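Local coordinates for protein MGS-M4 (Unidentified, PDB 4Q3M) that is an aldo-keto reductase family enzyme of unknown substrate and probably catalyses the NAD(P)H-dependent reduction of carbonyl compounds on a TIM-barrel scaffold, at residues P154-T164 / N178-M188; L104-D112 / F266-Y274. All blocks are in the same frame, centred on the assembly; numbering follows the deposited sequence.

Interaction 1 (P154-T164 / N178-M188). With SO4 (sulfate ion), chain G.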
loop_
_atom_site.group_PDB
_atom_site.type_symbol
_atom_site.label_atom_id
_atom_site.label_comp_id
_atom_site.label_asym_id
_atom_site.label_seq_id
_atom_site.Cartn_x
_atom_site.Cartn_y
_atom_site.Cartn_z
ATOM N N PRO A 154 -15.176 11.750 9.943
ATOM C CA PRO A 154 -15.430 10.522 9.180
ATOM C C PRO A 154 -15.983 9.404 10.055
ATOM O O PRO A 154 -15.547 9.240 11.194
ATOM C CB PRO A 154 -14.047 10.158 8.636
ATOM C CG PRO A 154 -13.338 11.460 8.537
ATOM C CD PRO A 154 -13.817 12.269 9.709
ATOM N N MET A 155 -16.933 8.646 9.521
ATOM C CA MET A 155 -17.606 7.615 10.298
ATOM C C MET A 155 -17.231 6.216 9.828
ATOM O O MET A 155 -17.247 5.265 10.610
ATOM C CB MET A 155 -19.123 7.807 10.222
ATOM C CG MET A 155 -19.578 9.224 10.540
ATOM S SD MET A 155 -21.349 9.472 10.315
ATOM C CE MET A 155 -21.490 11.223 10.663
ATOM N N VAL A 156 -16.896 6.092 8.546
ATOM C CA VAL A 156 -16.583 4.795 7.954
ATOM C C VAL A 156 -15.396 4.882 6.996
ATOM O O VAL A 156 -15.302 5.813 6.196
ATOM C CB VAL A 156 -17.804 4.214 7.194
ATOM C CG1 VAL A 156 -17.413 2.980 6.391
ATOM C CG2 VAL A 156 -18.938 3.890 8.159
ATOM N N ASN A 157 -14.487 3.915 7.090
ATOM C CA ASN A 157 -13.407 3.775 6.121
ATOM C C ASN A 157 -13.426 2.386 5.489
ATOM O O ASN A 157 -12.994 1.410 6.104
ATOM C CB ASN A 157 -12.050 4.039 6.777
ATOM C CG ASN A 157 -10.908 4.053 5.774
ATOM O OD1 ASN A 157 -11.121 4.230 4.574
ATOM N ND2 ASN A 157 -9.687 3.867 6.264
ATOM N N GLN A 158 -13.933 2.295 4.264
ATOM C CA GLN A 158 -14.019 1.011 3.575
ATOM C C GLN A 158 -12.737 0.700 2.809
ATOM O O GLN A 158 -12.423 1.353 1.814
ATOM C CB GLN A 158 -15.215 0.985 2.619
ATOM C CG GLN A 158 -15.383 -0.347 1.904
ATOM C CD GLN A 158 -16.526 -0.346 0.911
ATOM O OE1 GLN A 158 -16.350 -0.702 -0.254
ATOM N NE2 GLN A 158 -17.710 0.049 1.367
ATOM N N VAL A 159 -12.000 -0.302 3.277
ATOM C CA VAL A 159 -10.736 -0.675 2.651
ATOM C C VAL A 159 -10.619 -2.182 2.447
ATOM O O VAL A 159 -11.305 -2.964 3.108
ATOM C CB VAL A 159 -9.530 -0.197 3.485
ATOM C CG1 VAL A 159 -9.433 1.322 3.467
ATOM C CG2 VAL A 159 -9.632 -0.719 4.911
ATOM N N GLU A 160 -9.747 -2.576 1.524
ATOM C CA GLU A 160 -9.464 -3.983 1.274
ATOM C C GLU A 160 -8.920 -4.649 2.530
ATOM O O GLU A 160 -7.840 -4.303 3.008
ATOM C CB GLU A 160 -8.466 -4.141 0.127
ATOM C CG GLU A 160 -7.947 -5.560 -0.047
ATOM C CD GLU A 160 -6.701 -5.626 -0.907
ATOM O OE1 GLU A 160 -6.393 -4.626 -1.589
ATOM O OE2 GLU A 160 -6.025 -6.677 -0.894
ATOM N N THR A 161 -9.675 -5.601 3.064
ATOM C CA THR A 161 -9.275 -6.291 4.282
ATOM C C THR A 161 -9.695 -7.756 4.247
ATOM O O THR A 161 -10.875 -8.073 4.101
ATOM C CB THR A 161 -9.876 -5.621 5.534
ATOM O OG1 THR A 161 -9.566 -4.222 5.528
ATOM C CG2 THR A 161 -9.318 -6.254 6.798
ATOM N N HIS A 162 -8.714 -8.642 4.375
ATOM C CA HIS A 162 -8.964 -10.075 4.415
ATOM C C HIS A 162 -7.850 -10.779 5.185
ATOM O O HIS A 162 -6.985 -10.127 5.766
ATOM C CB HIS A 162 -9.093 -10.643 3.000
ATOM C CG HIS A 162 -8.113 -10.067 2.026
ATOM N ND1 HIS A 162 -6.762 -10.335 2.080
ATOM C CD2 HIS A 162 -8.290 -9.237 0.972
ATOM C CE1 HIS A 162 -6.150 -9.695 1.101
ATOM N NE2 HIS A 162 -7.054 -9.021 0.413
ATOM N N VAL A 163 -7.870 -12.107 5.182
ATOM C CA VAL A 163 -6.966 -12.881 6.027
ATOM C C VAL A 163 -5.495 -12.778 5.616
ATOM O O VAL A 163 -4.608 -13.101 6.404
ATOM C CB VAL A 163 -7.371 -14.366 6.053
ATOM C CG1 VAL A 163 -8.750 -14.528 6.678
ATOM C CG2 VAL A 163 -7.339 -14.950 4.651
ATOM N N THR A 164 -5.229 -12.327 4.394
ATOM C CA THR A 164 -3.848 -12.154 3.948
ATOM C C THR A 164 -3.419 -10.688 4.022
ATOM O O THR A 164 -2.229 -10.379 3.964
ATOM C CB THR A 164 -3.641 -12.679 2.513
ATOM O OG1 THR A 164 -4.673 -12.174 1.659
ATOM C CG2 THR A 164 -3.682 -14.199 2.495
ATOM N N ASN A 178 -12.373 6.763 16.256
ATOM C CA ASN A 178 -13.808 6.507 16.153
ATOM C C ASN A 178 -14.295 6.359 14.714
ATOM O O ASN A 178 -15.363 6.852 14.353
ATOM C CB ASN A 178 -14.590 7.621 16.849
ATOM C CG ASN A 178 -13.996 7.991 18.193
ATOM O OD1 ASN A 178 -14.126 7.251 19.167
ATOM N ND2 ASN A 178 -13.338 9.144 18.251
ATOM N N ILE A 179 -13.500 5.676 13.898
ATOM C CA ILE A 179 -13.870 5.400 12.518
ATOM C C ILE A 179 -14.152 3.913 12.341
ATOM O O ILE A 179 -13.306 3.073 12.648
ATOM C CB ILE A 179 -12.765 5.831 11.536
ATOM C CG1 ILE A 179 -12.457 7.321 11.700
ATOM C CG2 ILE A 179 -13.169 5.517 10.104
ATOM C CD1 ILE A 179 -11.329 7.814 10.820
ATOM N N GLN A 180 -15.347 3.588 11.858
ATOM C CA GLN A 180 -15.708 2.196 11.632
ATOM C C GLN A 180 -15.046 1.668 10.369
ATOM O O GLN A 180 -15.389 2.077 9.260
ATOM C CB GLN A 180 -17.225 2.033 11.533
ATOM C CG GLN A 180 -17.666 0.621 11.172
ATOM C CD GLN A 180 -17.304 -0.395 12.239
ATOM O OE1 GLN A 180 -17.469 -0.143 13.432
ATOM N NE2 GLN A 180 -16.807 -1.550 11.813
ATOM N N LEU A 181 -14.093 0.758 10.539
ATOM C CA LEU A 181 -13.433 0.147 9.396
ATOM C C LEU A 181 -14.368 -0.850 8.725
ATOM O O LEU A 181 -14.979 -1.690 9.386
ATOM C CB LEU A 181 -12.134 -0.540 9.818
ATOM C CG LEU A 181 -11.213 -0.968 8.673
ATOM C CD1 LEU A 181 -9.784 -0.529 8.941
ATOM C CD2 LEU A 181 -11.280 -2.472 8.463
ATOM N N GLU A 182 -14.481 -0.741 7.406
ATOM C CA GLU A 182 -15.315 -1.646 6.631
ATOM C C GLU A 182 -14.447 -2.421 5.649
ATOM O O GLU A 182 -13.583 -1.848 4.986
ATOM C CB GLU A 182 -16.412 -0.874 5.896
ATOM C CG GLU A 182 -17.447 -1.752 5.215
ATOM C CD GLU A 182 -18.530 -0.945 4.525
ATOM O OE1 GLU A 182 -18.291 0.247 4.235
ATOM O OE2 GLU A 182 -19.621 -1.500 4.276
ATOM N N ALA A 183 -14.675 -3.725 5.560
ATOM C CA ALA A 183 -13.839 -4.582 4.732
ATOM C C ALA A 183 -14.516 -4.951 3.421
ATOM O O ALA A 183 -15.559 -5.604 3.419
ATOM C CB ALA A 183 -13.463 -5.842 5.496
ATOM N N TYR A 184 -13.927 -4.529 2.304
ATOM C CA TYR A 184 -14.350 -5.044 1.010
ATOM C C TYR A 184 -13.317 -6.062 0.547
ATOM O O TYR A 184 -12.220 -6.137 1.105
ATOM C CB TYR A 184 -14.551 -3.919 -0.020
ATOM C CG TYR A 184 -13.300 -3.328 -0.646
ATOM C CD1 TYR A 184 -12.654 -3.964 -1.702
ATOM C CD2 TYR A 184 -12.797 -2.107 -0.213
ATOM C CE1 TYR A 184 -11.525 -3.419 -2.284
ATOM C CE2 TYR A 184 -11.669 -1.553 -0.793
ATOM C CZ TYR A 184 -11.037 -2.213 -1.827
ATOM O OH TYR A 184 -9.914 -1.665 -2.406
ATOM N N ALA A 185 -13.676 -6.835 -0.473
ATOM C CA ALA A 185 -12.915 -8.016 -0.876
ATOM C C ALA A 185 -12.569 -8.919 0.314
ATOM O O ALA A 185 -11.404 -9.273 0.503
ATOM C CB ALA A 185 -11.644 -7.601 -1.608
ATOM N N PRO A 186 -13.577 -9.306 1.117
ATOM C CA PRO A 186 -13.252 -10.134 2.282
ATOM C C PRO A 186 -12.898 -11.565 1.890
ATOM O O PRO A 186 -12.284 -12.286 2.676
ATOM C CB PRO A 186 -14.538 -10.096 3.102
ATOM C CG PRO A 186 -15.608 -9.946 2.088
ATOM C CD PRO A 186 -15.032 -9.090 0.993
ATOM N N LEU A 187 -13.289 -11.964 0.684
ATOM C CA LEU A 187 -12.947 -13.282 0.166
ATOM C C LEU A 187 -11.805 -13.172 -0.840
ATOM O O LEU A 187 -11.648 -14.029 -1.711
ATOM C CB LEU A 187 -14.167 -13.943 -0.480
ATOM C CG LEU A 187 -15.382 -14.142 0.427
ATOM C CD1 LEU A 187 -16.441 -14.990 -0.262
ATOM C CD2 LEU A 187 -14.968 -14.760 1.755
ATOM N N MET A 188 -11.023 -12.103 -0.708
ATOM C CA MET A 188 -9.862 -11.834 -1.558
ATOM C C MET A 188 -10.218 -11.681 -3.037
ATOM O O MET A 188 -9.358 -11.839 -3.903
ATOM C CB MET A 188 -8.807 -12.933 -1.389
ATOM C CG MET A 188 -8.134 -12.938 -0.025
ATOM S SD MET A 188 -6.820 -14.166 0.114
ATOM C CE MET A 188 -5.695 -13.604 -1.161
HETATM S S SO4 G . -15.211 -10.682 -2.395
HETATM O O1 SO4 G . -15.470 -11.532 -3.554
HETATM O O2 SO4 G . -15.335 -9.280 -2.782
HETATM O O3 SO4 G . -16.181 -10.984 -1.347
HETATM O O4 SO4 G . -13.861 -10.936 -1.901
HETATM O O HOH W 1 -17.843 5.641 12.992
#
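Two parallel strands of the TIM barrel, 156-160 and 180-184, joined through helix 168-176, form a beta-alpha-beta unit, their backbones hydrogen-bonded from Gln-180 N to Met-155 O (2.8 Å) through to Thr-161 N and Tyr-184 O. Gln-158 NE2 donates to Glu-182 OE1 at 2.9 Å; the oxygen lies near the amide plane but is met from above the carboxylate, the two planes standing 88° apart. The extended chain of Gln-158, CG anti to the backbone N (chi1 -178°), carries the amide out to the equally extended Glu-182, and NE2 also bonds Asp-43 OD1. A leucine here would probably leave Glu-182 OE1 and Asp-43 without this amide donor. Tyr-184 lays its ring across the backbone at Glu-160, whose N is 3.2 Å from CE2, while its hydroxyl bonds to Asn-137. Met-188 CG sits over one face of the His-162 ring, 3.6 Å from its centroid; His-162 NE2 donates to Glu-160 OE2, which also accepts from Ile-265 N. Leu-187 N donates to O4 of a sulfate, probably from the crystallisation liquor, which Ser-189 N and Lys-230 N also hold. Helix 140-149 packs on Ile-179, strand 102-105 meets Val-156, and helix 192-196 touches Met-188.

Interaction 2 (L104-D112 / F266-Y274); sequences LIHWFKGYD and FTEFDNVDY
Trp-107 presents one face of its indole to Tyr-274, whose hydroxyl oxygen lies over the six-membered ring, OH to CZ2 3.2 Å. The loop after strand 102-105 of the TIM barrel meets the C-terminal tail, and the tyrosine edge points at the indole face in a T-shaped pair, planes at 86°. Val-272 adds its CG2 at 3.6 Å from Trp-107 CE3, while its CG1 lies over the centre of the Tyr-274 ring. The Tyr-274 hydroxyl also shares a hydrogen bond with Thr-267 OG1, 2.8 Å away, which pins the tip of the ring over the indole. Tyr-274 CG stands between its backbone N and carbonyl carbon (chi1 53°), bringing the ring back over Val-272. Two waters bridge the backbones of Phe-108 and Phe-269. Asp-270 OD1 bonds to His-142, the residue stacked on Phe-108, and Asp-273 forms a salt bridge with Arg-257 of the second subunit. Lys-109, bent at its second and third torsions, reaches the C-terminal end of the chain: NZ donates to Val-272 O from above its carbonyl plane, and to Tyr-274 O, an oxygen of the terminal carboxylate also bonded by Asn-76 ND2, from above the carboxylate plane, each at 3.1 Å.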
loop_
_atom_site.group_PDB
_atom_site.type_symbol
_atom_site.label_atom_id
_atom_site.label_comp_id
_atom_site.label_asym_id
_atom_site.label_seq_id
_atom_site.Cartn_x
_atom_site.Cartn_y
_atom_site.Cartn_z
ATOM N N LEU A 104 -19.741 7.400 0.551
ATOM C CA LEU A 104 -18.292 7.307 0.701
ATOM C C LEU A 104 -17.528 7.956 -0.447
ATOM O O LEU A 104 -17.986 7.960 -1.591
ATOM C CB LEU A 104 -17.866 5.840 0.816
ATOM C CG LEU A 104 -18.499 4.973 1.904
ATOM C CD1 LEU A 104 -18.019 3.535 1.777
ATOM C CD2 LEU A 104 -18.184 5.521 3.284
ATOM N N ILE A 105 -16.358 8.503 -0.130
ATOM C CA ILE A 105 -15.395 8.896 -1.150
ATOM C C ILE A 105 -14.641 7.642 -1.573
ATOM O O ILE A 105 -13.986 7.002 -0.751
ATOM C CB ILE A 105 -14.410 9.966 -0.641
ATOM C CG1 ILE A 105 -15.169 11.171 -0.078
ATOM C CG2 ILE A 105 -13.469 10.397 -1.756
ATOM C CD1 ILE A 105 -14.272 12.268 0.457
ATOM N N HIS A 106 -14.741 7.290 -2.851
ATOM C CA HIS A 106 -14.266 5.994 -3.331
ATOM C C HIS A 106 -12.746 5.844 -3.252
ATOM O O HIS A 106 -12.243 4.818 -2.793
ATOM C CB HIS A 106 -14.736 5.766 -4.769
ATOM C CG HIS A 106 -14.930 4.323 -5.120
ATOM N ND1 HIS A 106 -15.869 3.901 -6.037
ATOM C CD2 HIS A 106 -14.310 3.205 -4.674
ATOM C CE1 HIS A 106 -15.817 2.586 -6.142
ATOM N NE2 HIS A 106 -14.879 2.138 -5.326
ATOM N N TRP A 107 -12.022 6.864 -3.701
ATOM C CA TRP A 107 -10.562 6.838 -3.673
ATOM C C TRP A 107 -9.986 8.186 -3.249
ATOM O O TRP A 107 -10.658 9.214 -3.333
ATOM C CB TRP A 107 -9.999 6.452 -5.044
ATOM C CG TRP A 107 -10.353 5.067 -5.501
ATOM C CD1 TRP A 107 -11.452 4.698 -6.220
ATOM C CD2 TRP A 107 -9.592 3.871 -5.289
ATOM N NE1 TRP A 107 -11.429 3.346 -6.462
ATOM C CE2 TRP A 107 -10.297 2.815 -5.902
ATOM C CE3 TRP A 107 -8.386 3.591 -4.640
ATOM C CZ2 TRP A 107 -9.836 1.500 -5.881
ATOM C CZ3 TRP A 107 -7.930 2.285 -4.621
ATOM C CH2 TRP A 107 -8.654 1.255 -5.238
ATOM N N PHE A 108 -8.734 8.176 -2.802
ATOM C CA PHE A 108 -8.034 9.411 -2.472
ATOM C C PHE A 108 -7.445 10.040 -3.731
ATOM O O PHE A 108 -6.730 9.384 -4.487
ATOM C CB PHE A 108 -6.933 9.154 -1.442
ATOM C CG PHE A 108 -6.179 10.390 -1.038
ATOM C CD1 PHE A 108 -6.713 11.272 -0.114
ATOM C CD2 PHE A 108 -4.934 10.666 -1.580
ATOM C CE1 PHE A 108 -6.020 12.409 0.260
ATOM C CE2 PHE A 108 -4.238 11.800 -1.210
ATOM C CZ PHE A 108 -4.780 12.672 -0.288
ATOM N N LYS A 109 -7.757 11.313 -3.953
ATOM C CA LYS A 109 -7.281 12.026 -5.133
ATOM C C LYS A 109 -6.706 13.386 -4.759
ATOM O O LYS A 109 -6.981 14.388 -5.417
ATOM C CB LYS A 109 -8.416 12.199 -6.148
ATOM C CG LYS A 109 -9.007 10.893 -6.658
ATOM C CD LYS A 109 -8.071 10.198 -7.635
ATOM C CE LYS A 109 -7.893 11.019 -8.904
ATOM N NZ LYS A 109 -7.101 10.291 -9.933
ATOM N N GLY A 110 -5.904 13.416 -3.699
ATOM C CA GLY A 110 -5.343 14.659 -3.204
ATOM C C GLY A 110 -6.128 15.187 -2.019
ATOM O O GLY A 110 -7.331 14.952 -1.910
ATOM N N TYR A 111 -5.447 15.900 -1.127
ATOM C CA TYR A 111 -6.079 16.418 0.081
ATOM C C TYR A 111 -7.164 17.441 -0.235
ATOM O O TYR A 111 -8.258 17.390 0.329
ATOM C CB TYR A 111 -5.036 17.046 1.009
ATOM C CG TYR A 111 -4.031 16.064 1.564
ATOM C CD1 TYR A 111 -4.438 14.988 2.342
ATOM C CD2 TYR A 111 -2.672 16.220 1.322
ATOM C CE1 TYR A 111 -3.522 14.088 2.853
ATOM C CE2 TYR A 111 -1.748 15.327 1.832
ATOM C CZ TYR A 111 -2.179 14.263 2.597
ATOM O OH TYR A 111 -1.264 13.371 3.106
ATOM N N ASP A 112 -6.856 18.369 -1.136
ATOM C CA ASP A 112 -7.791 19.430 -1.493
ATOM C C ASP A 112 -9.058 18.867 -2.129
ATOM O O ASP A 112 -10.162 19.324 -1.836
ATOM C CB ASP A 112 -7.131 20.434 -2.438
ATOM C CG ASP A 112 -8.018 21.630 -2.727
ATOM O OD1 ASP A 112 -7.978 22.603 -1.944
ATOM O OD2 ASP A 112 -8.755 21.598 -3.734
ATOM N N PHE A 266 -5.410 -4.770 -4.331
ATOM C CA PHE A 266 -5.873 -3.631 -5.114
ATOM C C PHE A 266 -4.910 -2.446 -5.080
ATOM O O PHE A 266 -3.919 -2.456 -4.347
ATOM C CB PHE A 266 -7.259 -3.200 -4.634
ATOM C CG PHE A 266 -8.323 -4.228 -4.885
ATOM C CD1 PHE A 266 -8.944 -4.313 -6.121
ATOM C CD2 PHE A 266 -8.693 -5.120 -3.893
ATOM C CE1 PHE A 266 -9.920 -5.263 -6.360
ATOM C CE2 PHE A 266 -9.667 -6.073 -4.126
ATOM C CZ PHE A 266 -10.282 -6.144 -5.360
ATOM N N THR A 267 -5.222 -1.436 -5.888
ATOM C CA THR A 267 -4.363 -0.273 -6.106
ATOM C C THR A 267 -3.853 0.363 -4.815
ATOM O O THR A 267 -4.612 0.564 -3.869
ATOM C CB THR A 267 -5.103 0.806 -6.920
ATOM O OG1 THR A 267 -5.702 0.208 -8.077
ATOM C CG2 THR A 267 -4.149 1.912 -7.354
ATOM N N GLU A 268 -2.557 0.668 -4.790
ATOM C CA GLU A 268 -1.936 1.322 -3.645
ATOM C C GLU A 268 -2.590 2.680 -3.404
ATOM O O GLU A 268 -2.931 3.387 -4.354
ATOM C CB GLU A 268 -0.427 1.471 -3.868
ATOM C CG GLU A 268 0.396 1.587 -2.592
ATOM C CD GLU A 268 0.351 2.976 -1.984
ATOM O OE1 GLU A 268 0.299 3.960 -2.751
ATOM O OE2 GLU A 268 0.365 3.081 -0.739
ATOM N N PHE A 269 -2.762 3.028 -2.132
ATOM C CA PHE A 269 -3.529 4.203 -1.718
ATOM C C PHE A 269 -3.146 5.499 -2.433
ATOM O O PHE A 269 -4.009 6.328 -2.728
ATOM C CB PHE A 269 -3.386 4.414 -0.206
ATOM C CG PHE A 269 -3.840 3.243 0.621
ATOM C CD1 PHE A 269 -5.159 3.138 1.032
ATOM C CD2 PHE A 269 -2.944 2.258 1.003
ATOM C CE1 PHE A 269 -5.578 2.066 1.798
ATOM C CE2 PHE A 269 -3.356 1.183 1.769
ATOM C CZ PHE A 269 -4.675 1.088 2.168
ATOM N N ASP A 270 -1.858 5.674 -2.710
ATOM C CA ASP A 270 -1.364 6.938 -3.250
ATOM C C ASP A 270 -0.891 6.845 -4.699
ATOM O O ASP A 270 -0.094 7.670 -5.147
ATOM C CB ASP A 270 -0.225 7.468 -2.377
ATOM C CG ASP A 270 -0.723 8.115 -1.100
ATOM O OD1 ASP A 270 -1.630 8.970 -1.183
ATOM O OD2 ASP A 270 -0.210 7.768 -0.016
ATOM N N ASN A 271 -1.383 5.852 -5.432
ATOM C CA ASN A 271 -1.001 5.687 -6.830
ATOM C C ASN A 271 -2.204 5.510 -7.750
ATOM O O ASN A 271 -2.175 4.698 -8.676
ATOM C CB ASN A 271 -0.051 4.498 -6.983
ATOM C CG ASN A 271 1.326 4.776 -6.417
ATOM O OD1 ASN A 271 2.244 5.154 -7.145
ATOM N ND2 ASN A 271 1.478 4.595 -5.109
ATOM N N VAL A 272 -3.256 6.281 -7.495
ATOM C CA VAL A 272 -4.481 6.192 -8.280
ATOM C C VAL A 272 -4.555 7.292 -9.335
ATOM O O VAL A 272 -4.731 8.466 -9.011
ATOM C CB VAL A 272 -5.727 6.278 -7.381
ATOM C CG1 VAL A 272 -6.993 6.167 -8.217
ATOM C CG2 VAL A 272 -5.686 5.193 -6.316
ATOM N N ASP A 273 -4.422 6.902 -10.600
ATOM C CA ASP A 273 -4.489 7.854 -11.703
ATOM C C ASP A 273 -5.890 7.905 -12.305
ATOM O O ASP A 273 -6.272 8.899 -12.922
ATOM C CB ASP A 273 -3.465 7.497 -12.784
ATOM C CG ASP A 273 -2.034 7.630 -12.298
ATOM O OD1 ASP A 273 -1.786 8.449 -11.388
ATOM O OD2 ASP A 273 -1.156 6.917 -12.828
ATOM N N TYR A 274 -6.652 6.832 -12.121
ATOM C CA TYR A 274 -8.008 6.764 -12.650
ATOM C C TYR A 274 -9.001 7.480 -11.740
ATOM O O TYR A 274 -8.712 7.757 -10.575
ATOM C CB TYR A 274 -8.434 5.306 -12.856
ATOM C CG TYR A 274 -8.281 4.422 -11.636
ATOM C CD1 TYR A 274 -9.265 4.378 -10.654
ATOM C CD2 TYR A 274 -7.158 3.619 -11.473
ATOM C CE1 TYR A 274 -9.129 3.567 -9.542
ATOM C CE2 TYR A 274 -7.014 2.804 -10.364
ATOM C CZ TYR A 274 -8.002 2.782 -9.402
ATOM O OH TYR A 274 -7.863 1.975 -8.297
ATOM O OXT TYR A 274 -10.118 7.801 -12.150
HETATM O O HOH W 2 -6.849 5.872 -2.470
HETATM O O HOH W 3 -4.052 7.916 -4.827
#

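The centres of the two interactions lie 15 Å apart, and both reach the eight-stranded parallel barrel sheet: interaction 1 through strands 156-160 and 180-184, interaction 2 through the end of strand 102-105. Along the chain, interaction 1 is nested inside the long loop that interaction 2 closes, since 104-112 comes before it and the tail 266-274 after. They meet directly where the tail passes the barrel: Phe-266 N probably bonds to Glu-160 OE1, its ring packs on Tyr-184 and Ala-185, and Leu-104 touches Gln-158 across the interior. The C-terminal tail thus runs from strand ends 160 and 184 to the loop after strand 102-105, and residues along it, from Thr-267 to Asp-273, also contact the second subunit.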